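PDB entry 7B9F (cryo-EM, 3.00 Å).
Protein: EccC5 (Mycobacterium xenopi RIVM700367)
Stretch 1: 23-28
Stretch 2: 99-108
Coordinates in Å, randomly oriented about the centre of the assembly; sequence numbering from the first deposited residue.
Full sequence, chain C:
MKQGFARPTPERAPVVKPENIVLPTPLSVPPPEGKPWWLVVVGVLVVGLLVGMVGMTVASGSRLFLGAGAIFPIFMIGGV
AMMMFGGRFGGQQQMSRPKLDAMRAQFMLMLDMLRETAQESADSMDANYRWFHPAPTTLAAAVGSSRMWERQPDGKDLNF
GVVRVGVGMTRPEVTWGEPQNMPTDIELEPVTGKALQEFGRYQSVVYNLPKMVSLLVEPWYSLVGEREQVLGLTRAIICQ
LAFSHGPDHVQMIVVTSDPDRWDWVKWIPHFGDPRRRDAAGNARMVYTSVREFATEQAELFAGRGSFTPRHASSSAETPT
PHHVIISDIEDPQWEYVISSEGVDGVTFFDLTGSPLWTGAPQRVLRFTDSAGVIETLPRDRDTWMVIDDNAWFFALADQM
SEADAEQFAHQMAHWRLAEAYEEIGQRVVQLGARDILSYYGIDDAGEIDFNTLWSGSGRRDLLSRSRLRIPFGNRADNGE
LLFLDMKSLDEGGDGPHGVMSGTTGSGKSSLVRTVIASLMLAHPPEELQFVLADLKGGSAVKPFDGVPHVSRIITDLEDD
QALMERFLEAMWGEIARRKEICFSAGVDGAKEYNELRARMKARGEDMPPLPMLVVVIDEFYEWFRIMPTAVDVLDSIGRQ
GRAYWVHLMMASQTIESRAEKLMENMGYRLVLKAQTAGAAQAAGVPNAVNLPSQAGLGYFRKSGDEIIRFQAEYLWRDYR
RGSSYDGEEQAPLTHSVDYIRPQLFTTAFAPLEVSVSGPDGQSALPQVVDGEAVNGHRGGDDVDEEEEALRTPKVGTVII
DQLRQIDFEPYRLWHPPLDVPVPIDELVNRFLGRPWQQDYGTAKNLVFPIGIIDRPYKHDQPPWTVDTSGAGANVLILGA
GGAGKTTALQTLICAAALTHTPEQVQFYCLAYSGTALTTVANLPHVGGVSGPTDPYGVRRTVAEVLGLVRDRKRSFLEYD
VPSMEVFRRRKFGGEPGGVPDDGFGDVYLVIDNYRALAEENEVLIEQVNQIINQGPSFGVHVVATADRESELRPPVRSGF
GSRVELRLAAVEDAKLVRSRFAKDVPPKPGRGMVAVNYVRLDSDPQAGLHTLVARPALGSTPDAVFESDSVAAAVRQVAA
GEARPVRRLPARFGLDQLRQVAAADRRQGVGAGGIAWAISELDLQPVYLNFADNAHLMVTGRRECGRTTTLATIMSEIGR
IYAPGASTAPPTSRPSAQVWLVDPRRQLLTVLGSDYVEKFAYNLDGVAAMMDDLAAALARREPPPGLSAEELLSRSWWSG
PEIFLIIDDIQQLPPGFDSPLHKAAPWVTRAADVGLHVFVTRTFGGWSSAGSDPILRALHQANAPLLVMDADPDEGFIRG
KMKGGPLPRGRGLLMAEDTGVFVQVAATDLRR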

# COMPACT_ATOMS: atom_id res chain seq x y z
N LEU C 23 23.34 -24.19 -27.04
CA LEU C 23 23.39 -22.75 -27.10
C LEU C 23 23.61 -22.28 -28.54
O LEU C 23 24.16 -23.01 -29.36
CB LEU C 23 24.51 -22.23 -26.21
CG LEU C 23 24.28 -22.42 -24.72
CD1 LEU C 23 25.48 -21.95 -23.93
CD2 LEU C 23 23.04 -21.66 -24.31
N PRO C 24 23.18 -21.06 -28.87
CA PRO C 24 23.40 -20.56 -30.22
C PRO C 24 24.84 -20.15 -30.45
O PRO C 24 25.54 -19.72 -29.53
CB PRO C 24 22.46 -19.35 -30.31
CG PRO C 24 21.59 -19.43 -29.10
CD PRO C 24 22.42 -20.09 -28.08
N THR C 25 25.28 -20.27 -31.69
CA THR C 25 26.64 -19.92 -32.05
C THR C 25 26.79 -18.40 -32.14
O THR C 25 26.00 -17.75 -32.82
CB THR C 25 27.00 -20.55 -33.39
OG1 THR C 25 26.81 -21.97 -33.31
CG2 THR C 25 28.44 -20.26 -33.73
N PRO C 26 27.78 -17.82 -31.47
CA PRO C 26 27.96 -16.37 -31.52
C PRO C 26 28.42 -15.91 -32.89
O PRO C 26 28.92 -16.69 -33.71
CB PRO C 26 29.05 -16.11 -30.48
CG PRO C 26 28.99 -17.28 -29.59
CD PRO C 26 28.64 -18.44 -30.45
N LEU C 27 28.25 -14.62 -33.14
CA LEU C 27 28.62 -14.05 -34.42
C LEU C 27 30.13 -13.94 -34.55
O LEU C 27 30.88 -14.14 -33.60
CB LEU C 27 27.98 -12.67 -34.59
CG LEU C 27 26.48 -12.62 -34.40
CD1 LEU C 27 25.99 -11.22 -34.62
CD2 LEU C 27 25.80 -13.59 -35.34
N SER C 28 30.57 -13.63 -35.76
CA SER C 28 31.98 -13.48 -36.07
C SER C 28 32.19 -12.23 -36.90
O SER C 28 31.31 -11.84 -37.68
CB SER C 28 32.50 -14.69 -36.83
OG SER C 28 32.04 -15.88 -36.22
N LYS C 99 23.43 -4.51 -41.06
CA LYS C 99 23.38 -5.96 -41.14
C LYS C 99 23.86 -6.58 -39.84
O LYS C 99 23.26 -7.54 -39.33
CB LYS C 99 24.21 -6.43 -42.34
CG LYS C 99 24.27 -7.94 -42.60
CD LYS C 99 25.48 -8.61 -41.94
CE LYS C 99 26.78 -8.22 -42.62
NZ LYS C 99 27.96 -8.87 -41.97
N LEU C 100 24.95 -6.04 -39.29
CA LEU C 100 25.49 -6.58 -38.05
C LEU C 100 24.51 -6.37 -36.90
O LEU C 100 24.33 -7.26 -36.06
CB LEU C 100 26.83 -5.92 -37.75
CG LEU C 100 27.47 -6.27 -36.42
CD1 LEU C 100 27.67 -7.77 -36.31
CD2 LEU C 100 28.79 -5.55 -36.27
N ASP C 101 23.86 -5.20 -36.85
CA ASP C 101 22.90 -4.97 -35.78
C ASP C 101 21.68 -5.86 -35.92
O ASP C 101 21.13 -6.32 -34.91
CB ASP C 101 22.49 -3.50 -35.76
CG ASP C 101 23.62 -2.60 -35.30
OD1 ASP C 101 24.67 -3.14 -34.90
OD2 ASP C 101 23.45 -1.37 -35.32
N ALA C 102 21.25 -6.15 -37.15
CA ALA C 102 20.13 -7.07 -37.33
C ALA C 102 20.49 -8.48 -36.89
O ALA C 102 19.68 -9.16 -36.25
CB ALA C 102 19.68 -7.06 -38.79
N MET C 103 21.70 -8.92 -37.21
CA MET C 103 22.14 -10.24 -36.76
C MET C 103 22.22 -10.30 -35.24
O MET C 103 21.84 -11.31 -34.63
CB MET C 103 23.49 -10.58 -37.38
CG MET C 103 23.42 -10.84 -38.87
SD MET C 103 24.45 -12.23 -39.36
CE MET C 103 26.07 -11.49 -39.23
N ARG C 104 22.70 -9.23 -34.61
CA ARG C 104 22.75 -9.17 -33.16
C ARG C 104 21.36 -9.26 -32.55
O ARG C 104 21.15 -9.96 -31.56
CB ARG C 104 23.43 -7.89 -32.71
CG ARG C 104 24.92 -7.88 -32.81
CD ARG C 104 25.41 -6.46 -32.66
NE ARG C 104 26.84 -6.38 -32.44
CZ ARG C 104 27.56 -5.29 -32.67
NH1 ARG C 104 26.98 -4.20 -33.12
NH2 ARG C 104 28.86 -5.30 -32.44
N ALA C 105 20.40 -8.53 -33.13
CA ALA C 105 19.03 -8.56 -32.62
C ALA C 105 18.44 -9.96 -32.72
O ALA C 105 17.77 -10.43 -31.79
CB ALA C 105 18.17 -7.56 -33.38
N GLN C 106 18.66 -10.64 -33.84
CA GLN C 106 18.16 -12.00 -34.00
C GLN C 106 18.78 -12.94 -32.97
O GLN C 106 18.08 -13.78 -32.38
CB GLN C 106 18.43 -12.50 -35.41
CG GLN C 106 17.57 -11.85 -36.46
CD GLN C 106 17.90 -12.33 -37.85
OE1 GLN C 106 18.67 -13.27 -38.03
NE2 GLN C 106 17.31 -11.69 -38.85
N PHE C 107 20.08 -12.79 -32.74
CA PHE C 107 20.75 -13.59 -31.72
C PHE C 107 20.15 -13.35 -30.34
O PHE C 107 19.92 -14.29 -29.57
CB PHE C 107 22.24 -13.29 -31.73
CG PHE C 107 23.02 -14.10 -30.74
CD1 PHE C 107 23.53 -15.33 -31.10
CD2 PHE C 107 23.30 -13.62 -29.48
CE1 PHE C 107 24.25 -16.07 -30.20
CE2 PHE C 107 24.02 -14.35 -28.59
CZ PHE C 107 24.50 -15.58 -28.95
N MET C 108 19.87 -12.08 -30.02
CA MET C 108 19.37 -11.76 -28.69
C MET C 108 17.97 -12.31 -28.49
O MET C 108 17.63 -12.78 -27.40
CB MET C 108 19.40 -10.26 -28.49
CG MET C 108 20.81 -9.76 -28.33
SD MET C 108 21.63 -10.43 -26.89
CE MET C 108 22.79 -9.12 -26.61

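Residues 23-28 form an extended strip without regular helix or strand, laid against one side of a helix that runs through 99-108 and continues beyond both ends. The phi values of 23-27 stay between -69° and -76°, with psi from 128° at T25 to 170° at L27, the polyproline-like region that P24 and P26 favour. The helix is regular: the amides of 103-108 bond four residues back, as in R104 N to L100 O at 2.9 Å and F107 N to M103 O at 3.0 Å. The two backbones come nearest at P24 and F107, with CA atoms 7.6 Å apart, and at L27 and R104, 7.7 Å apart. Three steps along the strip pair with three along the helix, although the extended strip covers far more length (P24 CA to L27 CA 9.3 Å, R104 CA to F107 CA 5.1 Å). The strip runs roughly antiparallel to the helix, its later residues facing the earlier ones.

No hydrogen bond or salt bridge crosses between the stretches. The amides of 103-108 are bonded within the helix, and what it offers the strip is chiefly carbon. The contact buries 315 Å² in total, and two residues, one from each side, dominate it: L27 and F107.

L27 points toward the helix, and its m,t rotamer carries CD1 in among three helix residues. L27 CD1 lies 3.8 Å from M103 CB and 4.2 Å from L100 CD1, both apolar contacts. L27 CD1 also sits 3.8 Å from R104 N and 3.9 Å from R104 CG, so the methyl rests on the backbone and the aliphatic base of the arginine rather than on its charge. L100 departs sideways from its CA, but the end of its side chain comes nearer and helps to line this site.

One turn along, F107 reaches out with chi1 at -178° and places CE1 against the proline segment. F107 CE1 is 3.7 Å from P24 CB, 3.6 Å from T25 O and 3.9 Å from P26 CA. The ring meets all three obliquely. P24 aims its CB toward the helix, whereas T25 and P26 aim theirs away; these two meet the ring through backbone atoms.

The one salt bridge within these stretches lies in the helix: R104 NH1 and D101 OD1 are 3.1 Å apart, their hydrogen bond weak at 133°. The rule is economical: two apolar side chains, L27 and F107, account for most of the contact, and no hydrogen bond crosses it.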